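Local atomic coordinates of conserved hypothetical protein TM0613 (PDB entry 1O3U), a protein that is of unknown function but folds as an all-helical HEPN domain, a family found in prokaryotic and eukaryotic proteins and probably related to the C-terminal domain of kanamycin nucleotidyltransferase. Residues A[81-86]-A[118-123]; A[20-25]-A[36-41]; A[49-52]-A[57-60]. One frame throughout, in Å; residues are numbered along the deposited sequence.

Contact 1: residues A[81-86]-A[118-123]; sequences MDHALE and VNYAEK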
ATOM      1  N   MET A  81      -0.556 -19.242  -8.172  1.00 14.84           N
ATOM      2  CA  MET A  81       0.709 -18.750  -8.739  1.00 15.34           C
ATOM      3  C   MET A  81       0.435 -18.047 -10.050  1.00 14.73           C
ATOM      4  O   MET A  81       1.016 -16.997 -10.295  1.00 14.96           O
ATOM      5  CB  MET A  81       1.728 -19.872  -8.976  1.00 15.48           C
ATOM      6  CG  MET A  81       3.109 -19.370  -9.470  1.00 17.29           C
ATOM      7  SD  MET A  81       3.958 -18.048  -8.433  1.00 21.11           S
ATOM      8  CE  MET A  81       3.792 -18.853  -6.977  1.00 21.50           C
ATOM      9  N   ASP A  82      -0.435 -18.632 -10.886  1.00 14.50           N
ATOM     10  CA  ASP A  82      -0.884 -18.009 -12.138  1.00 14.42           C
ATOM     11  C   ASP A  82      -1.462 -16.610 -11.882  1.00 13.74           C
ATOM     12  O   ASP A  82      -1.101 -15.658 -12.552  1.00 13.26           O
ATOM     13  CB  ASP A  82      -1.951 -18.857 -12.853  1.00 14.99           C
ATOM     14  CG  ASP A  82      -1.370 -20.027 -13.636  1.00 19.32           C
ATOM     15  OD1 ASP A  82      -2.166 -20.806 -14.252  1.00 25.11           O
ATOM     16  OD2 ASP A  82      -0.134 -20.239 -13.704  1.00 21.74           O
ATOM     17  N   HIS A  83      -2.359 -16.500 -10.919  1.00 12.38           N
ATOM     18  CA  HIS A  83      -2.937 -15.188 -10.585  1.00 12.98           C
ATOM     19  C   HIS A  83      -1.869 -14.201 -10.127  1.00 12.33           C
ATOM     20  O   HIS A  83      -1.910 -13.014 -10.467  1.00 11.65           O
ATOM     21  CB  HIS A  83      -3.981 -15.300  -9.476  1.00 12.80           C
ATOM     22  CG  HIS A  83      -5.164 -16.154  -9.808  1.00 13.15           C
ATOM     23  ND1 HIS A  83      -5.470 -16.554 -11.089  1.00 14.15           N
ATOM     24  CD2 HIS A  83      -6.137 -16.664  -9.012  1.00 13.03           C
ATOM     25  CE1 HIS A  83      -6.560 -17.301 -11.069  1.00 15.63           C
ATOM     26  NE2 HIS A  83      -7.011 -17.348  -9.824  1.00 15.52           N
ATOM     27  N   ALA A  84      -0.923 -14.704  -9.334  1.00 11.94           N
ATOM     28  CA  ALA A  84       0.137 -13.876  -8.790  1.00 12.15           C
ATOM     29  C   ALA A  84       0.952 -13.291  -9.920  1.00 12.14           C
ATOM     30  O   ALA A  84       1.342 -12.147  -9.877  1.00 11.76           O
ATOM     31  CB  ALA A  84       1.021 -14.664  -7.882  1.00 12.48           C
ATOM     32  N   LEU A  85       1.185 -14.080 -10.944  1.00 12.74           N
ATOM     33  CA  LEU A  85       2.012 -13.626 -12.050  1.00 14.33           C
ATOM     34  C   LEU A  85       1.284 -12.548 -12.827  1.00 14.74           C
ATOM     35  O   LEU A  85       1.915 -11.600 -13.246  1.00 15.02           O
ATOM     36  CB  LEU A  85       2.413 -14.784 -12.935  1.00 14.09           C
ATOM     37  CG  LEU A  85       3.438 -15.633 -12.173  1.00 15.31           C
ATOM     38  CD1 LEU A  85       3.438 -17.075 -12.688  1.00 18.96           C
ATOM     39  CD2 LEU A  85       4.819 -14.999 -12.269  1.00 17.23           C
ATOM     40  N   GLU A  86      -0.040 -12.663 -12.945  1.00 14.93           N
ATOM     41  CA  GLU A  86      -0.838 -11.628 -13.580  1.00 16.49           C
ATOM     42  C   GLU A  86      -0.823 -10.334 -12.766  1.00 16.35           C
ATOM     43  O   GLU A  86      -0.773  -9.235 -13.322  1.00 16.28           O
ATOM     44  CB  GLU A  86      -2.276 -12.083 -13.773  1.00 17.91           C
ATOM     45  CG  GLU A  86      -2.424 -13.246 -14.717  1.00 21.34           C
ATOM     46  CD  GLU A  86      -2.382 -12.823 -16.163  1.00 26.46           C
ATOM     47  OE1 GLU A  86      -3.199 -11.968 -16.560  1.00 30.16           O
ATOM     48  OE2 GLU A  86      -1.529 -13.356 -16.899  1.00 32.61           O
ATOM     49  N   VAL A 118      -8.694  -7.717  -9.172  1.00  8.75           N
ATOM     50  CA  VAL A 118      -9.269  -7.538  -7.844  1.00  9.95           C
ATOM     51  C   VAL A 118      -9.696  -8.919  -7.312  1.00 10.24           C
ATOM     52  O   VAL A 118      -9.438  -9.282  -6.132  1.00  8.26           O
ATOM     53  CB  VAL A 118     -10.441  -6.529  -7.882  1.00 10.58           C
ATOM     54  CG1 VAL A 118     -11.305  -6.637  -6.646  1.00 13.73           C
ATOM     55  CG2 VAL A 118      -9.934  -5.057  -8.108  1.00 11.22           C
ATOM     56  N   ASN A 119     -10.371  -9.700  -8.162  1.00  8.83           N
ATOM     57  CA  ASN A 119     -10.753 -11.035  -7.757  1.00  8.73           C
ATOM     58  C   ASN A 119      -9.555 -11.898  -7.384  1.00  7.79           C
ATOM     59  O   ASN A 119      -9.611 -12.662  -6.436  1.00  7.30           O
ATOM     60  CB  ASN A 119     -11.579 -11.742  -8.819  1.00  8.00           C
ATOM     61  CG  ASN A 119     -12.927 -11.097  -9.024  1.00 12.14           C
ATOM     62  OD1 ASN A 119     -13.404 -10.303  -8.184  1.00 13.47           O
ATOM     63  ND2 ASN A 119     -13.569 -11.428 -10.176  1.00 12.82           N
ATOM     64  N   TYR A 120      -8.489 -11.793  -8.157  1.00  7.62           N
ATOM     65  CA  TYR A 120      -7.274 -12.565  -7.883  1.00  7.53           C
ATOM     66  C   TYR A 120      -6.724 -12.198  -6.521  1.00  7.85           C
ATOM     67  O   TYR A 120      -6.310 -13.082  -5.794  1.00  7.10           O
ATOM     68  CB  TYR A 120      -6.189 -12.327  -8.915  1.00  7.72           C
ATOM     69  CG  TYR A 120      -6.475 -12.849 -10.303  1.00  8.28           C
ATOM     70  CD1 TYR A 120      -7.550 -13.679 -10.550  1.00  7.33           C
ATOM     71  CD2 TYR A 120      -5.596 -12.571 -11.360  1.00  9.81           C
ATOM     72  CE1 TYR A 120      -7.804 -14.156 -11.825  1.00 10.76           C
ATOM     73  CE2 TYR A 120      -5.825 -13.052 -12.601  1.00 10.76           C
ATOM     74  CZ  TYR A 120      -6.933 -13.847 -12.841  1.00 10.91           C
ATOM     75  OH  TYR A 120      -7.164 -14.332 -14.104  1.00 12.02           O
ATOM     76  N   ALA A 121      -6.696 -10.908  -6.194  1.00  8.42           N
ATOM     77  CA  ALA A 121      -6.150 -10.477  -4.917  1.00  8.92           C
ATOM     78  C   ALA A 121      -7.030 -11.012  -3.768  1.00  9.65           C
ATOM     79  O   ALA A 121      -6.540 -11.533  -2.773  1.00  8.16           O
ATOM     80  CB  ALA A 121      -6.078  -8.980  -4.855  1.00  8.67           C
ATOM     81  N   GLU A 122      -8.333 -10.884  -3.935  1.00  9.19           N
ATOM     82  CA  GLU A 122      -9.263 -11.466  -3.014  1.00  9.59           C
ATOM     83  C   GLU A 122      -9.095 -12.983  -2.795  1.00  9.02           C
ATOM     84  O   GLU A 122      -9.137 -13.454  -1.655  1.00  7.35           O
ATOM     85  CB  GLU A 122     -10.681 -11.140  -3.446  1.00 10.83           C
ATOM     86  CG  GLU A 122     -11.743 -11.545  -2.427  1.00 13.98           C
ATOM     87  CD  GLU A 122     -13.007 -10.709  -2.610  1.00 19.91           C
ATOM     88  OE1 GLU A 122     -13.399 -10.460  -3.778  1.00 27.62           O
ATOM     89  OE2 GLU A 122     -13.587 -10.257  -1.618  1.00 24.22           O
ATOM     90  N   LYS A 123      -8.901 -13.726  -3.883  1.00  8.85           N
ATOM     91  CA  LYS A 123      -8.612 -15.129  -3.824  1.00  8.97           C
ATOM     92  C   LYS A 123      -7.371 -15.435  -3.006  1.00  9.31           C
ATOM     93  O   LYS A 123      -7.371 -16.324  -2.151  1.00  7.94           O
ATOM     94  CB  LYS A 123      -8.490 -15.640  -5.258  1.00 10.24           C
ATOM     95  CG  LYS A 123      -8.809 -17.006  -5.481  1.00 16.10           C
ATOM     96  CD  LYS A 123      -9.207 -17.153  -6.977  1.00 18.54           C
ATOM     97  CE  LYS A 123      -9.608 -18.509  -7.309  1.00 20.34           C
ATOM     98  NZ  LYS A 123      -9.347 -18.801  -8.736  1.00 20.12           N
TER

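Contact 2: residues A[20-25]-A[36-41]; sequences LEHAKH and CFSSQQ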
ATOM      1  N   LEU A  20      -7.540  -4.139  -0.473  1.00 11.00           N
ATOM      2  CA  LEU A  20      -8.572  -4.754  -1.311  1.00 10.28           C
ATOM      3  C   LEU A  20      -9.796  -3.824  -1.397  1.00 10.58           C
ATOM      4  O   LEU A  20     -10.330  -3.603  -2.472  1.00  9.91           O
ATOM      5  CB  LEU A  20      -8.986  -6.133  -0.788  1.00 11.22           C
ATOM      6  CG  LEU A  20      -9.913  -6.942  -1.712  1.00 11.04           C
ATOM      7  CD1 LEU A  20      -9.255  -7.243  -3.008  1.00 16.09           C
ATOM      8  CD2 LEU A  20     -10.434  -8.211  -1.043  1.00 13.67           C
ATOM      9  N   GLU A  21     -10.222  -3.273  -0.262  1.00 11.31           N
ATOM     10  CA  GLU A  21     -11.360  -2.366  -0.254  1.00 11.22           C
ATOM     11  C   GLU A  21     -11.050  -1.133  -1.081  1.00 10.16           C
ATOM     12  O   GLU A  21     -11.905  -0.662  -1.835  1.00  8.96           O
ATOM     13  CB  GLU A  21     -11.748  -1.987   1.149  1.00 12.88           C
ATOM     14  CG  GLU A  21     -13.085  -1.286   1.218  1.00 19.25           C
ATOM     15  CD  GLU A  21     -14.297  -2.203   1.006  1.00 25.08           C
ATOM     16  OE1 GLU A  21     -14.188  -3.467   0.917  1.00 28.30           O
ATOM     17  OE2 GLU A  21     -15.399  -1.622   0.900  1.00 33.88           O
ATOM     18  N   HIS A  22      -9.822  -0.636  -0.960  1.00 10.16           N
ATOM     19  CA  HIS A  22      -9.339   0.474  -1.793  1.00 10.30           C
ATOM     20  C   HIS A  22      -9.477   0.126  -3.273  1.00  9.55           C
ATOM     21  O   HIS A  22      -9.990   0.922  -4.065  1.00  8.87           O
ATOM     22  CB  HIS A  22      -7.888   0.844  -1.500  1.00  9.26           C
ATOM     23  CG  HIS A  22      -7.527   2.271  -1.850  1.00 12.53           C
ATOM     24  ND1 HIS A  22      -6.297   2.821  -1.550  1.00 13.50           N
ATOM     25  CD2 HIS A  22      -8.250   3.268  -2.423  1.00 12.78           C
ATOM     26  CE1 HIS A  22      -6.278   4.085  -1.940  1.00 13.97           C
ATOM     27  NE2 HIS A  22      -7.450   4.382  -2.458  1.00 12.82           N
ATOM     28  N   ALA A  23      -8.994  -1.056  -3.662  1.00  9.32           N
ATOM     29  CA  ALA A  23      -9.080  -1.505  -5.042  1.00  9.72           C
ATOM     30  C   ALA A  23     -10.537  -1.524  -5.558  1.00 10.25           C
ATOM     31  O   ALA A  23     -10.808  -1.127  -6.695  1.00 11.07           O
ATOM     32  CB  ALA A  23      -8.492  -2.844  -5.172  1.00  9.07           C
ATOM     33  N   LYS A  24     -11.434  -2.052  -4.730  1.00  9.28           N
ATOM     34  CA  LYS A  24     -12.822  -2.162  -5.072  1.00 10.36           C
ATOM     35  C   LYS A  24     -13.489  -0.766  -5.230  1.00 10.95           C
ATOM     36  O   LYS A  24     -14.339  -0.576  -6.097  1.00 11.33           O
ATOM     37  CB  LYS A  24     -13.526  -3.003  -4.023  1.00 11.65           C
ATOM     38  CG  LYS A  24     -13.210  -4.497  -4.146  1.00 11.15           C
ATOM     39  CD  LYS A  24     -14.018  -5.284  -3.183  1.00 14.69           C
ATOM     40  CE  LYS A  24     -13.597  -6.725  -3.247  1.00 18.67           C
ATOM     41  NZ  LYS A  24     -14.420  -7.554  -2.392  1.00 21.85           N
ATOM     42  N   HIS A  25     -13.069   0.178  -4.412  1.00 11.99           N
ATOM     43  CA  HIS A  25     -13.531   1.560  -4.502  1.00 12.80           C
ATOM     44  C   HIS A  25     -13.064   2.195  -5.789  1.00 13.32           C
ATOM     45  O   HIS A  25     -13.855   2.837  -6.499  1.00 12.97           O
ATOM     46  CB  HIS A  25     -13.006   2.352  -3.317  1.00 13.59           C
ATOM     47  CG  HIS A  25     -13.580   3.732  -3.223  1.00 14.29           C
ATOM     48  ND1 HIS A  25     -12.887   4.847  -3.633  1.00 15.63           N
ATOM     49  CD2 HIS A  25     -14.780   4.172  -2.775  1.00 16.55           C
ATOM     50  CE1 HIS A  25     -13.632   5.921  -3.428  1.00 16.79           C
ATOM     51  NE2 HIS A  25     -14.791   5.538  -2.918  1.00 18.29           N
ATOM     52  N   CYS A  36      -5.863  -1.988 -10.143  1.00 14.47           N
ATOM     53  CA  CYS A  36      -4.770  -2.913 -10.393  1.00 15.84           C
ATOM     54  C   CYS A  36      -3.663  -2.731  -9.364  1.00 14.27           C
ATOM     55  O   CYS A  36      -3.239  -3.669  -8.721  1.00 13.05           O
ATOM     56  CB  CYS A  36      -4.233  -2.679 -11.790  0.80 16.54           C
ATOM     57  SG  CYS A  36      -2.762  -3.614 -12.148  0.80 23.08           S
ATOM     58  N   PHE A  37      -3.245  -1.489  -9.165  1.00 13.32           N
ATOM     59  CA  PHE A  37      -2.180  -1.175  -8.203  1.00 12.39           C
ATOM     60  C   PHE A  37      -2.509  -1.645  -6.768  1.00 10.96           C
ATOM     61  O   PHE A  37      -1.708  -2.315  -6.115  1.00  9.75           O
ATOM     62  CB  PHE A  37      -1.934   0.336  -8.244  1.00 12.58           C
ATOM     63  CG  PHE A  37      -0.926   0.807  -7.254  1.00 14.94           C
ATOM     64  CD1 PHE A  37       0.419   0.593  -7.465  1.00 17.39           C
ATOM     65  CD2 PHE A  37      -1.319   1.497  -6.122  1.00 16.71           C
ATOM     66  CE1 PHE A  37       1.367   1.046  -6.550  1.00 16.89           C
ATOM     67  CE2 PHE A  37      -0.381   1.923  -5.196  1.00 16.10           C
ATOM     68  CZ  PHE A  37       0.954   1.727  -5.425  1.00 16.27           C
ATOM     69  N   SER A  38      -3.694  -1.283  -6.288  1.00 10.42           N
ATOM     70  CA  SER A  38      -4.154  -1.645  -4.951  1.00 10.28           C
ATOM     71  C   SER A  38      -4.243  -3.175  -4.787  1.00 10.50           C
ATOM     72  O   SER A  38      -3.985  -3.711  -3.716  1.00  9.74           O
ATOM     73  CB  SER A  38      -5.527  -1.057  -4.699  1.00 12.68           C
ATOM     74  OG  SER A  38      -5.451   0.345  -4.557  1.00 15.05           O
ATOM     75  N   SER A  39      -4.679  -3.861  -5.842  1.00  9.16           N
ATOM     76  CA  SER A  39      -4.806  -5.327  -5.837  1.00  9.38           C
ATOM     77  C   SER A  39      -3.423  -6.009  -5.632  1.00  9.28           C
ATOM     78  O   SER A  39      -3.296  -6.988  -4.860  1.00  7.92           O
ATOM     79  CB  SER A  39      -5.442  -5.794  -7.163  1.00  9.38           C
ATOM     80  OG  SER A  39      -6.786  -5.356  -7.224  1.00 11.50           O
ATOM     81  N   GLN A  40      -2.412  -5.493  -6.329  1.00  9.01           N
ATOM     82  CA  GLN A  40      -1.039  -5.980  -6.165  1.00 10.25           C
ATOM     83  C   GLN A  40      -0.607  -5.846  -4.700  1.00  9.95           C
ATOM     84  O   GLN A  40      -0.116  -6.798  -4.113  1.00  9.51           O
ATOM     85  CB  GLN A  40      -0.054  -5.175  -7.033  1.00 11.36           C
ATOM     86  CG  GLN A  40      -0.125  -5.397  -8.475  1.00 15.40           C
ATOM     87  CD  GLN A  40       0.847  -4.474  -9.231  1.00 18.89           C
ATOM     88  OE1 GLN A  40       1.015  -3.295  -8.872  1.00 21.67           O
ATOM     89  NE2 GLN A  40       1.494  -5.008 -10.245  1.00 21.85           N
ATOM     90  N   GLN A  41      -0.806  -4.656  -4.123  1.00  9.51           N
ATOM     91  CA  GLN A  41      -0.462  -4.394  -2.724  1.00 10.16           C
ATOM     92  C   GLN A  41      -1.211  -5.299  -1.727  1.00 10.72           C
ATOM     93  O   GLN A  41      -0.604  -5.840  -0.781  1.00 10.32           O
ATOM     94  CB  GLN A  41      -0.673  -2.918  -2.407  1.00 10.93           C
ATOM     95  CG  GLN A  41       0.168  -1.974  -3.272  1.00 13.86           C
ATOM     96  CD  GLN A  41       1.621  -2.037  -2.890  1.00 21.72           C
ATOM     97  OE1 GLN A  41       1.952  -2.073  -1.684  1.00 23.68           O
ATOM     98  NE2 GLN A  41       2.502  -2.086  -3.890  1.00 23.73           N
TER
HETATM   99  O   HOH W   1      -4.003   0.789  -1.419  1.00 30.02           O

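Contact 3: residues A[49-52]-A[57-60]; sequences AVFQ and QAWG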
ATOM      1  N   ALA A  49       1.584 -11.708   5.698  1.00 11.59           N
ATOM      2  CA  ALA A  49       0.917 -12.081   6.949  1.00 11.90           C
ATOM      3  C   ALA A  49       1.220 -13.547   7.304  1.00 11.67           C
ATOM      4  O   ALA A  49       1.396 -13.868   8.474  1.00 12.10           O
ATOM      5  CB  ALA A  49      -0.586 -11.857   6.850  1.00 12.52           C
ATOM      6  N   VAL A  50       1.362 -14.412   6.291  1.00 10.35           N
ATOM      7  CA  VAL A  50       1.712 -15.824   6.536  1.00 10.88           C
ATOM      8  C   VAL A  50       3.153 -15.963   7.043  1.00 10.49           C
ATOM      9  O   VAL A  50       3.430 -16.726   7.992  1.00 10.20           O
ATOM     10  CB  VAL A  50       1.531 -16.713   5.293  1.00  9.95           C
ATOM     11  CG1 VAL A  50       1.811 -18.173   5.641  1.00 12.60           C
ATOM     12  CG2 VAL A  50       0.104 -16.568   4.704  1.00 12.71           C
ATOM     13  N   PHE A  51       4.080 -15.296   6.363  1.00  9.13           N
ATOM     14  CA  PHE A  51       5.451 -15.207   6.857  1.00  9.30           C
ATOM     15  C   PHE A  51       5.518 -14.692   8.289  1.00 10.13           C
ATOM     16  O   PHE A  51       6.232 -15.286   9.081  1.00 10.81           O
ATOM     17  CB  PHE A  51       6.362 -14.376   5.944  1.00  9.49           C
ATOM     18  CG  PHE A  51       6.698 -15.061   4.662  1.00 10.87           C
ATOM     19  CD1 PHE A  51       5.852 -14.972   3.568  1.00 11.78           C
ATOM     20  CD2 PHE A  51       7.859 -15.819   4.550  1.00 15.06           C
ATOM     21  CE1 PHE A  51       6.158 -15.607   2.355  1.00 14.61           C
ATOM     22  CE2 PHE A  51       8.165 -16.471   3.349  1.00 15.70           C
ATOM     23  CZ  PHE A  51       7.289 -16.367   2.254  1.00 15.53           C
ATOM     24  N   GLN A  52       4.772 -13.638   8.635  1.00 10.62           N
ATOM     25  CA  GLN A  52       4.844 -13.048   9.976  1.00 12.82           C
ATOM     26  C   GLN A  52       4.374 -14.064  11.028  1.00 12.03           C
ATOM     27  O   GLN A  52       4.995 -14.214  12.049  1.00 10.99           O
ATOM     28  CB  GLN A  52       4.015 -11.769  10.123  1.00 13.16           C
ATOM     29  CG  GLN A  52       4.428 -10.974  11.383  1.00 19.51           C
ATOM     30  CD  GLN A  52       3.397  -9.934  11.863  1.00 26.09           C
ATOM     31  OE1 GLN A  52       2.605  -9.425  11.085  1.00 32.05           O
ATOM     32  NE2 GLN A  52       3.437  -9.613  13.164  1.00 30.75           N
ATOM     33  N   GLN A  57      11.382 -14.720   7.577  1.00 16.20           N
ATOM     34  CA  GLN A  57      11.705 -13.577   6.741  1.00 17.58           C
ATOM     35  C   GLN A  57      11.162 -13.781   5.337  1.00 18.27           C
ATOM     36  O   GLN A  57      11.382 -14.851   4.726  1.00 18.27           O
ATOM     37  CB  GLN A  57      13.241 -13.455   6.657  1.00 18.96           C
ATOM     38  CG  GLN A  57      13.796 -12.227   5.975  1.00 23.25           C
ATOM     39  CD  GLN A  57      13.245 -10.933   6.585  1.00 28.33           C
ATOM     40  OE1 GLN A  57      13.396 -10.696   7.779  1.00 30.42           O
ATOM     41  NE2 GLN A  57      12.608 -10.112   5.764  1.00 31.63           N
ATOM     42  N   ALA A  58      10.517 -12.748   4.802  1.00 18.48           N
ATOM     43  CA  ALA A  58       9.985 -12.743   3.445  1.00 20.38           C
ATOM     44  C   ALA A  58      10.868 -11.906   2.541  1.00 22.34           C
ATOM     45  O   ALA A  58      10.943 -10.702   2.703  1.00 23.10           O
ATOM     46  CB  ALA A  58       8.580 -12.177   3.449  1.00 20.97           C
ATOM     47  N   TRP A  59      11.577 -12.553   1.622  1.00 24.09           N
ATOM     48  CA  TRP A  59      12.388 -11.840   0.621  1.00 24.69           C
ATOM     49  C   TRP A  59      11.665 -11.505  -0.690  1.00 26.19           C
ATOM     50  O   TRP A  59      11.037 -12.353  -1.320  1.00 27.51           O
ATOM     51  CB  TRP A  59      13.615 -12.653   0.306  1.00 24.61           C
ATOM     52  CG  TRP A  59      14.434 -12.907   1.497  1.00 21.92           C
ATOM     53  CD1 TRP A  59      14.396 -13.998   2.285  1.00 18.94           C
ATOM     54  CD2 TRP A  59      15.419 -12.033   2.054  1.00 20.60           C
ATOM     55  NE1 TRP A  59      15.297 -13.873   3.308  1.00 20.03           N
ATOM     56  CE2 TRP A  59      15.960 -12.684   3.178  1.00 18.18           C
ATOM     57  CE3 TRP A  59      15.914 -10.772   1.705  1.00 20.19           C
ATOM     58  CZ2 TRP A  59      16.950 -12.123   3.971  1.00 20.39           C
ATOM     59  CZ3 TRP A  59      16.913 -10.209   2.498  1.00 20.46           C
ATOM     60  CH2 TRP A  59      17.426 -10.899   3.615  1.00 18.90           C
ATOM     61  N   GLY A  60      11.748 -10.248  -1.085  1.00 27.23           N
ATOM     62  CA  GLY A  60      11.369  -9.855  -2.413  1.00 28.05           C
ATOM     63  C   GLY A  60      10.316  -8.796  -2.371  1.00 28.68           C
ATOM     64  O   GLY A  60       9.937  -8.269  -1.328  1.00 29.88           O
TER

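Contact 1: residues A[81-86]-A[118-123]
The imidazole of His83 lies flat against the phenol ring of Tyr120 in an offset stack, the planes only 4° apart and the centroids 3.8 Å from each other. One face of the histidine receives Tyr120 CE1 and CD1; in return ND1 of His83 sits over the phenol, 3.4 Å from Tyr120 CE1. The same face of the tyrosine also takes His83 CB as a CH-pi contact, while Glu86 CB touches the ring edge at CE2 (3.9 Å). At the far edge of the imidazole Lys123 NZ donates to His83 NE2 (3.0 Å), almost exactly in the ring plane. Lys123 gets there with CG anti to its backbone N (chi1 -152°) and an extended chain, CD passing close to NE2 and CD2, and its ammonium group also forms a salt bridge with Glu79. Arg116 forms a salt bridge with Glu86 and a hydrogen bond with Tyr120 OH. Without the imidazole, as with an alanine here, the phenol face would probably lose its stacking partner and Lys123 one of its acceptors. With axes 9.6 Å apart and crossing at -132°, this is surface helix-helix packing, in which an aromatic stack bordered by charged groups joins helix 78-88 to the long helix 104-132 of the HEPN fold.

Contact 2: residues A[20-25]-A[36-41]
Ala23 and Ser38 meet where the two helices come nearest, CB of Ala23 lying 3.5 Å from CB of Ser38, tighter than a usual carbon-carbon contact. The alanine methyl rests against two consecutive serines, since Ser39 OG approaches the same CB at 3.7 Å. These small side chains let the axes run only 7.9 Å apart and nearly antiparallel, at 166°, with the CA atoms of Ala23 and Ser38 separated by 4.9 Å. Beside this close contact His22 comes obliquely to Ser38, its CG 3.9 Å from the hydroxyl oxygen OG. The two share a water, which lies 3.1 Å from His22 ND1 and is bound more weakly by Ser38 OG.

What fixes these groups lies one shell out. Both serine hydroxyls stand beside their own backbone N and turn back along the helix: Ser39 OG bonds the carbonyl of Ala35, and Ser38 OG makes a weak bond to that of Trp34. With CG anti to the backbone N (chi1 -155°), the ring of His22 reaches the second subunit, where Asp26 of that subunit is hydrogen-bonded to NE2, while the ring stacks with His22 and Trp34 of that subunit. One flank of the helix pair is thus part of the dimer interface. On another flank helix 104-132 packs against both members, Leu20 touching Ile125 and Cys36 touching Leu117, while the disulfide from Cys36 to Cys91 ties helix 32-54 to the chain beyond helix 78-88.

Contact 3: residues A[49-52]-A[57-60]
Phe51 takes the methyl of Ala58 over one face of its ring, and this is the close-packed part of the contact. Ala58 CB lies 3.7 Å from Phe51 CG and 3.9 Å from the ring centroid, 20° off the normal, in CH-pi geometry; it is offset toward the rim on the side of the CB attachment. The ring reaches the loop because CG is anti to the carbonyl carbon (chi1 -72°), the ring plane nearly perpendicular to the plane through CA, CB and CG (chi2 86°). Next to the methyl, the backbone carbonyl of Gln57 comes in obliquely, its O 3.7 Å from Phe51 CD2, without a hydrogen bond. The chain here leaves the end of helix 32-54 and doubles back in extended form toward helix 63-70, so that an aromatic side chain near the helix C-terminus covers a connection between two helices of the all-helical HEPN fold. Leu70 and Glu69 also touch Phe51, and Phe66 touches Ala58, so the buried ring packs against both the loop and helix 63-70. The outer side is looser. Gln57 contributes mainly its backbone, for its CB points away from the helix and its side chain folds over one face of the Trp59 indole, CG 3.3 Å above the ring plane and toward the rim, near NE1 and CE2. Both are exposed, although Gln57 also packs on Gln57 of the second subunit.

Overall arrangement
Along the chain the contacts come in series: contact 2, then contact 3, then contact 1. Contacts 2 and 3 both use helix 32-54, but their centres are about 20 Å apart, one in the buried pairing with helix 11-28 and the other near the helix's C-terminal end. In contact 1, centred about 12 Å from contact 2, helix 104-132 turns a different face to helix 78-88; the two contacts touch through the Lys24-Glu122 salt bridge and Val118 and Ala121 against Ser39. Contact 3 touches neither; its centre is about 18 Å from that of contact 1. Helix 104-132 thus links the helix pair to helix 78-88 within one HEPN domain, while contacts 2 and 3 reach the second subunit.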